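PDB 2PBE: aminoglycoside 6-adenylyltransferase from Bacillus subtilis, which transfers the nucleoside monophosphate of ATP or GTP to the 6-hydroxyl of streptomycin, releasing diphosphate and giving bacterial resistance to this antibiotic. Local coordinates for residues D182-I187 against K243-C248; N191-M196 against K212-M217; F16-E21 against K218-N223. One frame throughout, in Å; residues are numbered along the deposited sequence.

Contact 1 of 3, residues D182-I187 against K243-C248; sequences DHLNEI and KSLFTC
L184 and L245 bring their CA atoms to 7.4 Å where two helical segments run side by side, their N-to-C directions 34° apart and their axes 11.3 Å from each other at closest approach. With the backbones this far apart, the meeting is left to side chains, and L184 carries most of it. Its CB bond points at the other helix, and CG lies anti to the backbone N (chi1 176°), which carries the forked end forward so that the two methyls land on different turns of 243-248. Methyl CD2 rests on S244, 4.0 Å from its CB, while CD1 lies 4.0 Å from the SG of C248, one helical turn further on. The same CD1 touches the CD1 of L245 more loosely, at 4.5 Å.

Small residues suit the places facing L184: serine and cysteine have short side chains, so a branched leucine fits over them without forcing the helices apart. S244 gives L184 its methylene, because OG is beside the backbone N and makes its hydrogen bond to the OG of S234. Its polar end is thereby satisfied although the residue is buried. L245 also touches S165 of helix 151-173, which extends the packing to a third helix.

Chemically this is a dispersion contact between saturated carbons and a thiol. It has little directional demand, so shape and the exclusion of water probably account for most of what it contributes within the helical bundle.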
loop_
_atom_site.group_PDB
_atom_site.type_symbol
_atom_site.label_atom_id
_atom_site.label_comp_id
_atom_site.label_asym_id
_atom_site.label_seq_id
_atom_site.Cartn_x
_atom_site.Cartn_y
_atom_site.Cartn_z
ATOM N N ASP A 182 16.634 1.228 15.150
ATOM C CA ASP A 182 15.763 2.311 14.708
ATOM C C ASP A 182 15.915 2.582 13.210
ATOM O O ASP A 182 14.930 2.856 12.524
ATOM C CB ASP A 182 16.018 3.575 15.544
ATOM C CG ASP A 182 15.487 3.452 16.973
ATOM O OD1 ASP A 182 15.717 2.404 17.615
ATOM O OD2 ASP A 182 14.847 4.399 17.465
ATOM N N HIS A 183 17.134 2.484 12.692
ATOM C CA HIS A 183 17.354 2.718 11.274
ATOM C C HIS A 183 16.835 1.545 10.442
ATOM O O HIS A 183 16.340 1.719 9.323
ATOM C CB HIS A 183 18.837 2.947 10.991
ATOM C CG HIS A 183 19.352 4.246 11.523
ATOM N ND1 HIS A 183 18.706 5.448 11.303
ATOM C CD2 HIS A 183 20.472 4.545 12.218
ATOM C CE1 HIS A 183 19.411 6.429 11.832
ATOM N NE2 HIS A 183 20.486 5.909 12.393
ATOM N N LEU A 184 16.954 0.344 10.988
ATOM C CA LEU A 184 16.467 -0.825 10.286
ATOM C C LEU A 184 14.941 -0.725 10.174
ATOM O O LEU A 184 14.363 -0.820 9.085
ATOM C CB LEU A 184 16.833 -2.096 11.046
ATOM C CG LEU A 184 16.266 -3.380 10.434
ATOM C CD1 LEU A 184 16.941 -3.650 9.098
ATOM C CD2 LEU A 184 16.452 -4.550 11.389
ATOM N N ASN A 185 14.295 -0.532 11.311
ATOM C CA ASN A 185 12.854 -0.453 11.351
ATOM C C ASN A 185 12.297 0.750 10.631
ATOM O O ASN A 185 11.275 0.656 9.951
ATOM C CB ASN A 185 12.374 -0.419 12.801
ATOM C CG ASN A 185 12.655 -1.707 13.532
ATOM O OD1 ASN A 185 12.760 -1.725 14.756
ATOM N ND2 ASN A 185 12.773 -2.802 12.787
ATOM N N GLU A 186 12.968 1.887 10.748
ATOM C CA GLU A 186 12.428 3.090 10.152
ATOM C C GLU A 186 12.826 3.450 8.748
ATOM O O GLU A 186 12.131 4.234 8.115
ATOM C CB GLU A 186 12.708 4.285 11.069
ATOM C CG GLU A 186 12.157 4.114 12.479
ATOM C CD GLU A 186 12.295 5.372 13.310
ATOM O OE1 GLU A 186 13.421 5.920 13.360
ATOM O OE2 GLU A 186 11.284 5.807 13.915
ATOM N N ILE A 187 13.916 2.903 8.238
ATOM C CA ILE A 187 14.330 3.269 6.892
ATOM C C ILE A 187 14.673 2.115 5.958
ATOM O O ILE A 187 14.131 2.014 4.862
ATOM C CB ILE A 187 15.521 4.253 6.965
ATOM C CG1 ILE A 187 15.087 5.511 7.735
ATOM C CG2 ILE A 187 16.000 4.633 5.562
ATOM C CD1 ILE A 187 16.237 6.356 8.261
ATOM N N LYS A 243 21.643 -10.726 11.030
ATOM C CA LYS A 243 20.835 -11.638 10.233
ATOM C C LYS A 243 19.682 -10.869 9.579
ATOM O O LYS A 243 19.489 -10.949 8.366
ATOM C CB LYS A 243 20.322 -12.766 11.140
ATOM C CG LYS A 243 19.561 -13.884 10.425
ATOM C CD LYS A 243 19.372 -15.126 11.306
ATOM C CE LYS A 243 18.533 -14.886 12.556
ATOM N NZ LYS A 243 18.283 -16.186 13.272
ATOM N N SER A 244 18.934 -10.114 10.368
ATOM C CA SER A 244 17.825 -9.335 9.834
ATOM C C SER A 244 18.310 -8.437 8.698
ATOM O O SER A 244 17.677 -8.360 7.656
ATOM C CB SER A 244 17.208 -8.463 10.925
ATOM O OG SER A 244 16.443 -9.234 11.834
ATOM N N LEU A 245 19.440 -7.765 8.914
ATOM C CA LEU A 245 20.012 -6.852 7.919
ATOM C C LEU A 245 20.427 -7.554 6.645
ATOM O O LEU A 245 20.117 -7.097 5.542
ATOM C CB LEU A 245 21.227 -6.126 8.505
ATOM C CG LEU A 245 21.901 -5.166 7.517
ATOM C CD1 LEU A 245 20.992 -3.982 7.220
ATOM C CD2 LEU A 245 23.212 -4.694 8.113
ATOM N N PHE A 246 21.158 -8.652 6.790
ATOM C CA PHE A 246 21.581 -9.382 5.609
ATOM C C PHE A 246 20.376 -9.923 4.865
ATOM O O PHE A 246 20.406 -10.029 3.642
ATOM C CB PHE A 246 22.529 -10.520 5.966
ATOM C CG PHE A 246 23.850 -10.062 6.527
ATOM C CD1 PHE A 246 24.432 -8.836 6.128
ATOM C CD2 PHE A 246 24.551 -10.884 7.421
ATOM C CE1 PHE A 246 25.712 -8.441 6.626
ATOM C CE2 PHE A 246 25.826 -10.512 7.928
ATOM C CZ PHE A 246 26.406 -9.286 7.529
ATOM N N THR A 247 19.324 -10.254 5.605
ATOM C CA THR A 247 18.102 -10.771 4.994
ATOM C C THR A 247 17.487 -9.669 4.118
ATOM O O THR A 247 17.045 -9.945 3.010
ATOM C CB THR A 247 17.118 -11.288 6.085
ATOM O OG1 THR A 247 17.703 -12.429 6.725
ATOM C CG2 THR A 247 15.755 -11.691 5.483
ATOM N N CYS A 248 17.477 -8.434 4.611
ATOM C CA CYS A 248 16.970 -7.305 3.838
ATOM C C CYS A 248 17.842 -7.141 2.590
ATOM O O CYS A 248 17.351 -6.811 1.510
ATOM C CB CYS A 248 17.014 -6.030 4.665
ATOM S SG CYS A 248 15.871 -6.051 6.071
#

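Contact 2 of 3, residues N191-M196 against K212-M217; sequences NLLRMM and KNYKFM
M217 holds its CG anti to the carbonyl carbon and beside the backbone N, and Y214 lies near the same conformation but twisted off a staggered position (chi1 -34°), with L193 facing both. The tyrosine torsion sets CG, the root of the ring, beside the leucine; CB already points there. M217, modelled as selenomethionine, then folds at both of its next torsions (chi2 -50°, chi3 -87°), and this double bend brings the terminal methyl round to the helix.

L193 answers with one methyl for each partner. CD1 sits 3.8 Å from the CG of Y214, approaching the ring obliquely near its attachment to CB, well short of the hydroxyl end. CD2 takes the selenomethionine, with CE of M217 at 4.1 Å; the two side chains run alongside each other in opposing senses. CE also reaches the leucine backbone, 3.5 Å from O of L193. A branched aliphatic residue serves well here, since its two methyls can pack against two differently shaped neighbours at once, while the long unbranched chain of M217 can bend so that its end meets L193.

The backbone of the loop sets the spacing between these partners. Residues Y214 to M217 form a type I beta turn, in which M217 N donates to Y214 O at 3.2 Å, so the tyrosine and the selenomethionine stand at its two ends and both face L193. Outside the pair of segments, M210 touches both L193 and M217, L229 packs on L193, and the ring of Y144 meets that of Y214 edge-to-face.

Taken together, this is a small apolar cluster at a type I beta turn, lying where the long helix 177-204 of the helical bundle meets the loop that follows sheet strand 207-209.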
loop_
_atom_site.group_PDB
_atom_site.type_symbol
_atom_site.label_atom_id
_atom_site.label_comp_id
_atom_site.label_asym_id
_atom_site.label_seq_id
_atom_site.Cartn_x
_atom_site.Cartn_y
_atom_site.Cartn_z
ATOM N N ASN A 191 12.194 0.694 2.854
ATOM C CA ASN A 191 12.548 0.876 1.444
ATOM C C ASN A 191 12.491 -0.468 0.715
ATOM O O ASN A 191 12.164 -0.525 -0.458
ATOM C CB ASN A 191 13.919 1.538 1.285
ATOM C CG ASN A 191 13.831 3.061 1.334
ATOM O OD1 ASN A 191 13.972 3.677 2.388
ATOM N ND2 ASN A 191 13.571 3.671 0.189
ATOM N N LEU A 192 12.785 -1.551 1.421
ATOM C CA LEU A 192 12.694 -2.876 0.833
ATOM C C LEU A 192 11.222 -3.058 0.426
ATOM O O LEU A 192 10.915 -3.560 -0.660
ATOM C CB LEU A 192 13.092 -3.936 1.863
ATOM C CG LEU A 192 12.627 -5.371 1.592
ATOM C CD1 LEU A 192 13.184 -5.869 0.245
ATOM C CD2 LEU A 192 13.094 -6.277 2.732
ATOM N N LEU A 193 10.325 -2.611 1.304
ATOM C CA LEU A 193 8.894 -2.693 1.058
ATOM C C LEU A 193 8.457 -1.896 -0.161
ATOM O O LEU A 193 7.601 -2.345 -0.925
ATOM C CB LEU A 193 8.134 -2.192 2.271
ATOM C CG LEU A 193 7.780 -3.143 3.400
ATOM C CD1 LEU A 193 6.908 -2.388 4.374
ATOM C CD2 LEU A 193 7.026 -4.351 2.862
ATOM N N ARG A 194 9.020 -0.701 -0.327
ATOM C CA ARG A 194 8.690 0.144 -1.471
ATOM C C ARG A 194 9.138 -0.579 -2.712
ATOM O O ARG A 194 8.419 -0.618 -3.699
ATOM C CB ARG A 194 9.422 1.485 -1.398
ATOM C CG ARG A 194 9.085 2.436 -2.532
ATOM C CD ARG A 194 9.828 3.741 -2.377
ATOM N NE ARG A 194 9.564 4.386 -1.087
ATOM C CZ ARG A 194 8.495 5.136 -0.845
ATOM N NH1 ARG A 194 7.579 5.351 -1.803
ATOM N NH2 ARG A 194 8.345 5.662 0.362
HETATM N N MSE A 195 10.339 -1.142 -2.652
HETATM C CA MSE A 195 10.897 -1.890 -3.778
HETATM C C MSE A 195 9.977 -3.058 -4.132
HETATM O O MSE A 195 9.749 -3.352 -5.311
HETATM C CB MSE A 195 12.297 -2.421 -3.420
HETATM C CG MSE A 195 13.070 -2.974 -4.613
HETATM SE SE MSE A 195 13.123 -1.751 -6.145
HETATM C CE MSE A 195 14.475 -0.465 -5.512
HETATM N N MSE A 196 9.454 -3.723 -3.106
HETATM C CA MSE A 196 8.565 -4.844 -3.331
HETATM C C MSE A 196 7.232 -4.345 -3.885
HETATM O O MSE A 196 6.627 -4.984 -4.747
HETATM C CB MSE A 196 8.353 -5.604 -2.024
HETATM C CG MSE A 196 9.607 -6.309 -1.540
HETATM SE SE MSE A 196 9.482 -7.177 0.213
HETATM C CE MSE A 196 8.807 -8.933 -0.258
ATOM N N LYS A 212 -1.054 4.151 6.404
ATOM C CA LYS A 212 -0.343 4.619 7.588
ATOM C C LYS A 212 0.398 3.412 8.183
ATOM O O LYS A 212 -0.216 2.429 8.603
ATOM C CB LYS A 212 -1.335 5.187 8.613
ATOM C CG LYS A 212 -0.681 6.035 9.700
ATOM C CD LYS A 212 -0.094 7.309 9.107
ATOM C CE LYS A 212 0.959 7.931 10.024
ATOM N NZ LYS A 212 1.695 9.030 9.308
ATOM N N ASN A 213 1.725 3.491 8.174
ATOM C CA ASN A 213 2.593 2.418 8.673
ATOM C C ASN A 213 2.487 1.118 7.888
ATOM O O ASN A 213 2.482 0.021 8.468
ATOM C CB ASN A 213 2.356 2.138 10.165
ATOM C CG ASN A 213 3.076 3.133 11.052
ATOM O OD1 ASN A 213 2.566 4.224 11.324
ATOM N ND2 ASN A 213 4.282 2.775 11.493
ATOM N N TYR A 214 2.404 1.253 6.566
ATOM C CA TYR A 214 2.370 0.112 5.645
ATOM C C TYR A 214 1.310 -0.937 5.980
ATOM O O TYR A 214 1.469 -2.117 5.659
ATOM C CB TYR A 214 3.783 -0.529 5.608
ATOM C CG TYR A 214 4.915 0.491 5.749
ATOM C CD1 TYR A 214 5.255 1.355 4.675
ATOM C CD2 TYR A 214 5.580 0.679 6.992
ATOM C CE1 TYR A 214 6.233 2.394 4.837
ATOM C CE2 TYR A 214 6.547 1.721 7.177
ATOM C CZ TYR A 214 6.868 2.577 6.093
ATOM O OH TYR A 214 7.776 3.610 6.267
ATOM N N LYS A 215 0.212 -0.500 6.596
ATOM C CA LYS A 215 -0.875 -1.398 7.002
ATOM C C LYS A 215 -1.569 -2.177 5.877
ATOM O O LYS A 215 -2.210 -3.192 6.137
ATOM C CB LYS A 215 -1.926 -0.616 7.820
ATOM C CG LYS A 215 -2.561 0.571 7.094
ATOM C CD LYS A 215 -3.086 1.610 8.084
ATOM C CE LYS A 215 -4.466 1.280 8.623
ATOM N NZ LYS A 215 -5.516 1.632 7.627
ATOM N N PHE A 216 -1.439 -1.713 4.641
ATOM C CA PHE A 216 -2.089 -2.378 3.506
ATOM C C PHE A 216 -1.229 -3.368 2.731
ATOM O O PHE A 216 -1.710 -4.034 1.822
ATOM C CB PHE A 216 -2.626 -1.346 2.507
ATOM C CG PHE A 216 -3.607 -0.380 3.083
ATOM C CD1 PHE A 216 -4.675 -0.826 3.890
ATOM C CD2 PHE A 216 -3.491 0.991 2.797
ATOM C CE1 PHE A 216 -5.627 0.085 4.415
ATOM C CE2 PHE A 216 -4.435 1.933 3.309
ATOM C CZ PHE A 216 -5.505 1.476 4.122
HETATM N N MSE A 217 0.039 -3.474 3.098
HETATM C CA MSE A 217 0.949 -4.354 2.390
HETATM C C MSE A 217 0.639 -5.846 2.391
HETATM O O MSE A 217 0.974 -6.544 1.419
HETATM C CB MSE A 217 2.378 -4.110 2.882
HETATM C CG MSE A 217 2.993 -2.845 2.310
HETATM SE SE MSE A 217 2.809 -2.734 0.359
HETATM C CE MSE A 217 4.398 -3.693 -0.217
#

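Contact 3 of 3, residues F16-E21 against K218-N223; sequences FALNDE and KRYLSN
L18 reaches from the last turn of its helix to R219 and Y220. CB leaves the backbone toward the loop 218-223. CG comes next, beside the backbone N and anti to the carbonyl carbon (chi1 -80°), and there the chain forks between the two neighbours. One tip, CD1, goes to R219: it lies 3.5 Å from the backbone O and 4.0 Å from the side-chain CG, so it meets the base of the arginine and not its charged end. The other tip, CD2, comes to within 3.8 Å of CE1 of Y220, approaching the ring obliquely, with the two side chains at about a right angle.

The side chains of both partners offer L18 carbon atoms; R219 also brings its backbone O. Arginine suits its place because its methylenes pack against leucine while the bent chain takes the guanidinium to two aspartates of the same helix as L18: NE forms a salt bridge with D11 and NH1 with D15. Apolar packing is thus reinforced by charge pairing with that helix. Tyrosine adds a broad ring, whose stack on F208 ties it to strand 207-209.

The contact lies at the surface, beside the C-terminal end of helix 6-19. That helix also presents L14 to both R219 and Y220, packs A17 on strand 23-28, and faces the loop that leads from strand 207-209 into helix 223-230.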
loop_
_atom_site.group_PDB
_atom_site.type_symbol
_atom_site.label_atom_id
_atom_site.label_comp_id
_atom_site.label_asym_id
_atom_site.label_seq_id
_atom_site.Cartn_x
_atom_site.Cartn_y
_atom_site.Cartn_z
ATOM N N PHE A 16 -12.096 -5.674 -1.526
ATOM C CA PHE A 16 -13.240 -5.743 -2.413
ATOM C C PHE A 16 -12.909 -5.096 -3.747
ATOM O O PHE A 16 -13.050 -5.718 -4.809
ATOM C CB PHE A 16 -14.438 -5.027 -1.813
ATOM C CG PHE A 16 -15.649 -5.088 -2.682
ATOM C CD1 PHE A 16 -16.277 -6.329 -2.948
ATOM C CD2 PHE A 16 -16.157 -3.927 -3.273
ATOM C CE1 PHE A 16 -17.405 -6.419 -3.803
ATOM C CE2 PHE A 16 -17.291 -3.986 -4.135
ATOM C CZ PHE A 16 -17.916 -5.230 -4.403
ATOM N N ALA A 17 -12.460 -3.846 -3.680
ATOM C CA ALA A 17 -12.117 -3.073 -4.860
ATOM C C ALA A 17 -11.101 -3.789 -5.736
ATOM O O ALA A 17 -11.282 -3.870 -6.953
ATOM C CB ALA A 17 -11.581 -1.731 -4.453
ATOM N N LEU A 18 -10.052 -4.317 -5.104
ATOM C CA LEU A 18 -8.990 -5.028 -5.804
ATOM C C LEU A 18 -9.492 -6.126 -6.728
ATOM O O LEU A 18 -9.012 -6.277 -7.850
ATOM C CB LEU A 18 -8.011 -5.658 -4.811
ATOM C CG LEU A 18 -6.916 -4.803 -4.163
ATOM C CD1 LEU A 18 -6.194 -5.603 -3.091
ATOM C CD2 LEU A 18 -5.935 -4.348 -5.220
ATOM N N ASN A 19 -10.460 -6.897 -6.246
ATOM C CA ASN A 19 -10.980 -8.007 -7.026
ATOM C C ASN A 19 -12.102 -7.666 -7.968
ATOM O O ASN A 19 -12.402 -8.451 -8.862
ATOM C CB ASN A 19 -11.434 -9.122 -6.097
ATOM C CG ASN A 19 -10.335 -9.590 -5.187
ATOM O OD1 ASN A 19 -9.193 -9.745 -5.608
ATOM N ND2 ASN A 19 -10.673 -9.839 -3.930
ATOM N N ASP A 20 -12.721 -6.504 -7.791
ATOM C CA ASP A 20 -13.813 -6.138 -8.674
ATOM C C ASP A 20 -13.362 -5.319 -9.880
ATOM O O ASP A 20 -12.825 -4.216 -9.749
ATOM C CB ASP A 20 -14.898 -5.406 -7.903
ATOM C CG ASP A 20 -16.242 -5.552 -8.560
ATOM O OD1 ASP A 20 -17.197 -6.052 -7.926
ATOM O OD2 ASP A 20 -16.336 -5.175 -9.736
ATOM N N GLU A 21 -13.599 -5.890 -11.058
ATOM C CA GLU A 21 -13.222 -5.291 -12.333
ATOM C C GLU A 21 -13.920 -3.984 -12.676
ATOM O O GLU A 21 -13.416 -3.225 -13.499
ATOM C CB GLU A 21 -13.417 -6.308 -13.465
ATOM C CG GLU A 21 -12.333 -7.413 -13.467
ATOM C CD GLU A 21 -12.338 -8.289 -14.707
ATOM O OE1 GLU A 21 -12.461 -7.734 -15.819
ATOM O OE2 GLU A 21 -12.195 -9.529 -14.578
ATOM N N LYS A 218 0.010 -6.342 3.455
ATOM C CA LYS A 218 -0.336 -7.760 3.519
ATOM C C LYS A 218 -1.389 -8.024 2.452
ATOM O O LYS A 218 -1.554 -9.155 1.970
ATOM C CB LYS A 218 -0.890 -8.134 4.896
ATOM C CG LYS A 218 -0.806 -9.608 5.169
ATOM C CD LYS A 218 -1.450 -9.955 6.491
ATOM C CE LYS A 218 -1.100 -11.371 6.918
ATOM N NZ LYS A 218 -1.318 -12.350 5.803
ATOM N N ARG A 219 -2.097 -6.960 2.091
ATOM C CA ARG A 219 -3.150 -7.044 1.090
ATOM C C ARG A 219 -2.621 -6.818 -0.318
ATOM O O ARG A 219 -3.374 -6.476 -1.215
ATOM C CB ARG A 219 -4.227 -6.005 1.379
ATOM C CG ARG A 219 -5.588 -6.329 0.840
ATOM C CD ARG A 219 -6.549 -6.265 1.989
ATOM N NE ARG A 219 -6.119 -7.128 3.090
ATOM C CZ ARG A 219 -6.002 -8.457 3.027
ATOM N NH1 ARG A 219 -6.295 -9.117 1.906
ATOM N NH2 ARG A 219 -5.537 -9.135 4.074
ATOM N N TYR A 220 -1.328 -7.000 -0.513
ATOM C CA TYR A 220 -0.748 -6.808 -1.828
ATOM C C TYR A 220 0.267 -7.880 -2.105
ATOM O O TYR A 220 0.432 -8.304 -3.238
ATOM C CB TYR A 220 -0.072 -5.462 -1.905
ATOM C CG TYR A 220 -1.048 -4.336 -2.104
ATOM C CD1 TYR A 220 -1.772 -4.203 -3.319
ATOM C CD2 TYR A 220 -1.293 -3.402 -1.067
ATOM C CE1 TYR A 220 -2.724 -3.160 -3.495
ATOM C CE2 TYR A 220 -2.236 -2.372 -1.215
ATOM C CZ TYR A 220 -2.954 -2.249 -2.424
ATOM O OH TYR A 220 -3.883 -1.226 -2.520
ATOM N N LEU A 221 0.974 -8.290 -1.055
ATOM C CA LEU A 221 1.991 -9.325 -1.148
ATOM C C LEU A 221 1.335 -10.693 -1.085
ATOM O O LEU A 221 0.314 -10.869 -0.408
ATOM C CB LEU A 221 2.963 -9.205 0.023
ATOM C CG LEU A 221 4.179 -8.286 0.006
ATOM C CD1 LEU A 221 3.945 -7.092 -0.886
ATOM C CD2 LEU A 221 4.456 -7.846 1.433
ATOM N N SER A 222 1.917 -11.645 -1.793
ATOM C CA SER A 222 1.427 -13.004 -1.779
ATOM C C SER A 222 1.882 -13.549 -0.425
ATOM O O SER A 222 2.540 -12.836 0.340
ATOM C CB SER A 222 2.058 -13.803 -2.911
ATOM O OG SER A 222 3.456 -13.875 -2.751
ATOM N N ASN A 223 1.547 -14.795 -0.123
ATOM C CA ASN A 223 1.950 -15.358 1.159
ATOM C C ASN A 223 3.451 -15.580 1.202
ATOM O O ASN A 223 4.085 -15.440 2.261
ATOM C CB ASN A 223 1.213 -16.669 1.424
ATOM C CG ASN A 223 -0.287 -16.484 1.444
ATOM O OD1 ASN A 223 -0.787 -15.475 1.966
ATOM N ND2 ASN A 223 -1.018 -17.449 0.873
#

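In the fold
From the N terminus, helix 6-19 supplies the first half of contact 3, whose partner comes only after most of the mixed sheet, helices 151-173 and 177-204 and then strand 207-209. Helix 177-204 opens contact 1 and, further along, contact 2. The chain closes contact 2 first, in the loop after strand 207-209, then contact 3 in the adjoining residues, and lastly contact 1 on helix 238-263. Contact 2 therefore lies within both of the other loops, whereas contacts 1 and 3 cross. Contact 1 joins two bundle helices and touches contact 2 through C248 and L192; contacts 2 and 3 fasten one loop to the bundle and to the N-terminal helix.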